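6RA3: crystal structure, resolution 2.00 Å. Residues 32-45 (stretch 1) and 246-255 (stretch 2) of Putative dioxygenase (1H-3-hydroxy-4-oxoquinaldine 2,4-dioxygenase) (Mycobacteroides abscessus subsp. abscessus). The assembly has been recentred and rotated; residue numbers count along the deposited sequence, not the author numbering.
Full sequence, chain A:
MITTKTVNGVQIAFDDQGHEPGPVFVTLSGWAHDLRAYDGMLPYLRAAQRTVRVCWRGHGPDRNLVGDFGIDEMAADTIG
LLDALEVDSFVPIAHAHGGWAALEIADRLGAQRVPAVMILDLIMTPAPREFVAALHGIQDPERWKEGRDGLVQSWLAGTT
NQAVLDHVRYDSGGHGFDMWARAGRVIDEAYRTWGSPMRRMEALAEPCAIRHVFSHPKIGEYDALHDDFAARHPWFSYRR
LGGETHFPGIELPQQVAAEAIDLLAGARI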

# COMPACT_ATOMS: atom_id res chain seq x y z
N ALA A 32 12.21 -14.82 3.41
CA ALA A 32 12.40 -13.56 4.11
C ALA A 32 12.38 -12.35 3.19
O ALA A 32 12.95 -11.32 3.52
CB ALA A 32 13.71 -13.51 4.91
N HIS A 33 11.73 -12.43 2.04
CA HIS A 33 11.53 -11.23 1.26
C HIS A 33 10.33 -11.49 0.37
O HIS A 33 9.79 -12.60 0.33
CB HIS A 33 12.80 -10.79 0.50
CG HIS A 33 13.29 -11.74 -0.54
ND1 HIS A 33 14.30 -11.41 -1.41
CD2 HIS A 33 12.92 -13.01 -0.85
CE1 HIS A 33 14.53 -12.43 -2.23
NE2 HIS A 33 13.71 -13.41 -1.90
N ASP A 34 9.88 -10.42 -0.28
CA ASP A 34 8.56 -10.48 -0.91
C ASP A 34 8.63 -10.15 -2.40
O ASP A 34 9.70 -10.21 -3.01
CB ASP A 34 7.61 -9.54 -0.16
CG ASP A 34 8.04 -8.09 -0.22
OD1 ASP A 34 9.05 -7.77 -0.89
OD2 ASP A 34 7.37 -7.25 0.43
N LEU A 35 7.50 -9.77 -2.97
CA LEU A 35 7.42 -9.62 -4.41
C LEU A 35 8.26 -8.47 -4.93
O LEU A 35 8.58 -8.43 -6.13
CB LEU A 35 5.94 -9.54 -4.80
CG LEU A 35 5.01 -8.59 -4.06
CD1 LEU A 35 5.56 -7.17 -4.15
CD2 LEU A 35 3.59 -8.70 -4.62
N ARG A 36 8.74 -7.57 -4.05
CA ARG A 36 9.73 -6.57 -4.45
C ARG A 36 11.04 -7.18 -4.94
O ARG A 36 11.87 -6.44 -5.50
CB ARG A 36 10.07 -5.63 -3.29
CG ARG A 36 8.88 -4.95 -2.59
CD ARG A 36 9.32 -4.10 -1.38
NE ARG A 36 10.19 -3.00 -1.82
CZ ARG A 36 9.82 -1.72 -1.97
NH1 ARG A 36 8.57 -1.33 -1.71
NH2 ARG A 36 10.70 -0.81 -2.39
N ALA A 37 11.27 -8.47 -4.71
CA ALA A 37 12.42 -9.12 -5.34
C ALA A 37 12.33 -9.06 -6.86
O ALA A 37 13.34 -9.27 -7.54
CB ALA A 37 12.53 -10.58 -4.89
N TYR A 38 11.14 -8.76 -7.40
CA TYR A 38 10.90 -8.79 -8.84
C TYR A 38 10.48 -7.43 -9.38
O TYR A 38 10.04 -7.34 -10.52
CB TYR A 38 9.85 -9.84 -9.17
CG TYR A 38 10.39 -11.23 -8.95
CD1 TYR A 38 11.09 -11.89 -9.96
CD2 TYR A 38 10.24 -11.88 -7.74
CE1 TYR A 38 11.59 -13.16 -9.78
CE2 TYR A 38 10.74 -13.17 -7.54
CZ TYR A 38 11.43 -13.80 -8.57
OH TYR A 38 11.94 -15.06 -8.40
N ASP A 39 10.67 -6.35 -8.61
CA ASP A 39 10.40 -5.01 -9.13
C ASP A 39 11.22 -4.73 -10.38
O ASP A 39 10.73 -4.10 -11.32
CB ASP A 39 10.71 -3.94 -8.08
CG ASP A 39 9.58 -3.76 -7.06
OD1 ASP A 39 8.48 -4.31 -7.28
OD2 ASP A 39 9.82 -3.08 -6.05
N GLY A 40 12.49 -5.15 -10.39
CA GLY A 40 13.35 -4.84 -11.52
C GLY A 40 12.95 -5.56 -12.79
O GLY A 40 13.05 -5.00 -13.88
N MET A 41 12.53 -6.82 -12.66
CA MET A 41 12.13 -7.63 -13.80
C MET A 41 10.70 -7.35 -14.25
O MET A 41 10.36 -7.62 -15.40
CB MET A 41 12.24 -9.12 -13.46
CG MET A 41 13.68 -9.72 -13.39
SD MET A 41 13.68 -11.42 -12.78
CE MET A 41 12.66 -12.29 -13.93
N LEU A 42 9.87 -6.85 -13.34
CA LEU A 42 8.44 -6.72 -13.61
C LEU A 42 8.11 -5.96 -14.88
O LEU A 42 7.24 -6.41 -15.64
CB LEU A 42 7.79 -6.05 -12.40
CG LEU A 42 6.30 -5.79 -12.58
CD1 LEU A 42 5.55 -7.08 -12.84
CD2 LEU A 42 5.79 -5.12 -11.33
N PRO A 43 8.70 -4.80 -15.17
CA PRO A 43 8.30 -4.10 -16.40
C PRO A 43 8.48 -4.96 -17.65
O PRO A 43 7.66 -4.90 -18.57
CB PRO A 43 9.22 -2.88 -16.42
CG PRO A 43 9.86 -2.81 -15.08
CD PRO A 43 9.82 -4.14 -14.48
N TYR A 44 9.54 -5.79 -17.67
CA TYR A 44 9.83 -6.66 -18.81
C TYR A 44 8.90 -7.87 -18.82
O TYR A 44 8.42 -8.26 -19.88
CB TYR A 44 11.30 -7.10 -18.77
CG TYR A 44 12.29 -5.96 -18.69
CD1 TYR A 44 12.70 -5.29 -19.83
CD2 TYR A 44 12.82 -5.56 -17.47
CE1 TYR A 44 13.61 -4.24 -19.75
CE2 TYR A 44 13.72 -4.52 -17.39
CZ TYR A 44 14.12 -3.87 -18.53
OH TYR A 44 15.02 -2.83 -18.45
N LEU A 45 8.61 -8.44 -17.65
CA LEU A 45 7.74 -9.61 -17.62
C LEU A 45 6.32 -9.25 -18.03
O LEU A 45 5.67 -9.98 -18.80
CB LEU A 45 7.73 -10.24 -16.21
CG LEU A 45 9.05 -10.85 -15.70
CD1 LEU A 45 8.87 -11.43 -14.29
CD2 LEU A 45 9.56 -11.93 -16.68
N HIS A 246 24.21 -13.10 -5.46
CA HIS A 246 23.21 -14.15 -5.33
C HIS A 246 21.86 -13.71 -5.88
O HIS A 246 20.92 -14.51 -5.84
CB HIS A 246 23.14 -14.51 -3.82
CG HIS A 246 22.14 -15.58 -3.44
ND1 HIS A 246 22.07 -16.81 -4.04
CD2 HIS A 246 21.23 -15.60 -2.43
CE1 HIS A 246 21.13 -17.54 -3.45
NE2 HIS A 246 20.61 -16.83 -2.47
N PHE A 247 21.74 -12.49 -6.40
CA PHE A 247 20.45 -11.90 -6.79
C PHE A 247 20.44 -11.55 -8.27
O PHE A 247 20.39 -10.36 -8.64
CB PHE A 247 20.14 -10.67 -5.94
CG PHE A 247 20.01 -10.98 -4.47
CD1 PHE A 247 18.94 -11.72 -4.01
CD2 PHE A 247 20.98 -10.57 -3.57
CE1 PHE A 247 18.83 -12.03 -2.67
CE2 PHE A 247 20.86 -10.87 -2.23
CZ PHE A 247 19.79 -11.60 -1.79
N PRO A 248 20.49 -12.54 -9.15
CA PRO A 248 20.52 -12.23 -10.59
C PRO A 248 19.26 -11.51 -11.07
O PRO A 248 19.35 -10.60 -11.91
CB PRO A 248 20.70 -13.60 -11.25
CG PRO A 248 20.21 -14.59 -10.25
CD PRO A 248 20.44 -13.99 -8.89
N GLY A 249 18.09 -11.89 -10.56
CA GLY A 249 16.85 -11.21 -10.92
C GLY A 249 16.82 -9.73 -10.57
O GLY A 249 16.11 -8.95 -11.22
N ILE A 250 17.58 -9.31 -9.57
CA ILE A 250 17.65 -7.91 -9.17
C ILE A 250 18.87 -7.23 -9.76
O ILE A 250 18.82 -6.05 -10.11
CB ILE A 250 17.67 -7.77 -7.62
CG1 ILE A 250 16.51 -8.53 -6.98
CG2 ILE A 250 17.67 -6.27 -7.24
CD1 ILE A 250 16.55 -8.53 -5.46
N GLU A 251 19.99 -7.96 -9.80
CA GLU A 251 21.22 -7.38 -10.34
C GLU A 251 21.13 -7.24 -11.85
O GLU A 251 21.63 -6.27 -12.41
CB GLU A 251 22.42 -8.24 -9.96
CG GLU A 251 23.74 -7.57 -10.26
CD GLU A 251 24.93 -8.49 -10.18
OE1 GLU A 251 24.75 -9.71 -9.95
OE2 GLU A 251 26.05 -7.99 -10.37
N LEU A 252 20.49 -8.21 -12.51
CA LEU A 252 20.41 -8.26 -13.98
C LEU A 252 18.98 -8.52 -14.44
O LEU A 252 18.68 -9.53 -15.10
CB LEU A 252 21.35 -9.35 -14.49
CG LEU A 252 22.81 -9.04 -14.18
CD1 LEU A 252 23.64 -10.29 -14.40
CD2 LEU A 252 23.26 -7.88 -15.05
N PRO A 253 18.05 -7.60 -14.13
CA PRO A 253 16.63 -7.87 -14.41
C PRO A 253 16.32 -8.09 -15.88
O PRO A 253 15.57 -9.03 -16.21
CB PRO A 253 15.93 -6.62 -13.85
CG PRO A 253 16.91 -5.56 -13.93
CD PRO A 253 18.25 -6.23 -13.62
N GLN A 254 16.84 -7.28 -16.80
CA GLN A 254 16.49 -7.47 -18.20
C GLN A 254 16.99 -8.82 -18.72
O GLN A 254 16.25 -9.58 -19.38
CB GLN A 254 17.05 -6.33 -19.05
CG GLN A 254 16.89 -6.59 -20.54
CD GLN A 254 16.61 -5.32 -21.31
OE1 GLN A 254 17.23 -4.27 -21.06
NE2 GLN A 254 15.67 -5.39 -22.25
N GLN A 255 18.25 -9.15 -18.42
CA GLN A 255 18.81 -10.41 -18.89
C GLN A 255 18.01 -11.59 -18.37
O GLN A 255 17.69 -12.53 -19.12
CB GLN A 255 20.27 -10.50 -18.47
CG GLN A 255 21.10 -9.29 -18.95
CD GLN A 255 22.60 -9.42 -18.69
OE1 GLN A 255 23.12 -10.53 -18.52
NE2 GLN A 255 23.30 -8.29 -18.65
O HOH W 1 13.92 -7.66 -10.16

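More than 200 residues apart in sequence, these two stretches meet without a direct hydrogen bond. The contact, which buries 431 Å² in all, rests on van der Waals packing, one CH-pi interaction and a water that reaches the backbone of both stretches.

The apolar packing centres on Met41 and Pro253, whose CA atoms lie 4.5 Å apart, the nearest CA-to-CA approach across the contact. So short a spacing leaves little room between the stretches, and the side chains there are compact or flexible. Pro253 directs its CA-to-CB bond toward stretch 1, and Pro253 CB lies 3.9 Å from Met41 CG. Proline suits this place, the first turn of a helix, because its lack of an amide hydrogen costs nothing there, and its ring offers a rigid apolar surface. Met41, with chi1 m, chi2 t and chi3 p, is unbranched and leaves the backbone sideways, so it can run along the second stretch; Met41 CG comes within 3.3 Å of Gly249 O. Met41 CG also lies 3.5 Å from Pro253 O.

Two glycines permit this closeness, one on each stretch. An ideal CB on Gly249 would fall 3.3 Å from Met41 SD, and one on Gly40 would fall 3.2 Å from Pro253 CB; both would point toward the opposing stretch, and both distances are tight. Without a side chain, Gly40 lets Gly40 O sit 3.3 Å from Pro253 CB.

Carbonyl oxygens also meet aliphatic carbon at Ile250. Its CA-to-CB bond points sideways, but with chi1 m and chi2 t the end of the side chain comes nearer to stretch 1, offering an aliphatic carbon for packing: Ile250 CG1 lies 3.3 Å from Ala37 O. The small methyl of Ala37 suits a buried position in the short 3-10 segment.

Aromatic rings take part at two places. Tyr44 points its CA-to-CB bond toward stretch 2, and Gln254 CB sits over one face of the Tyr44 ring, 4.1 Å from the centroid and 20° off the normal, in a CH-pi interaction. A flat, electron-rich face accommodates an aliphatic carbon well, and the long side chain also brings Gln254 NE2 within 3.4 Å of Tyr44 CE1. The second pair is looser: His33 CE1 and Phe247 CE1 are 4.3 Å apart, with the rings set obliquely to one another. Phe247 is a buried apolar ring, and the end of its side chain comes nearer than its sideways CA-to-CB bond would suggest. His33 is buried too, but its ring nitrogens are hydrogen-bonded outside the two stretches, leaving a ring carbon to meet Phe247.

Polar linkage falls to water 1. Water 1 accepts a hydrogen bond from Met41 N at 3.0 Å and can donate to Ala37 O at 3.1 Å and to Gly249 O at 2.8 Å, although, with atoms elsewhere in the structure counted, more acceptors lie in reach than it has protons. The water thus gives backbone polar groups at the contact a partner where no direct bond crosses it.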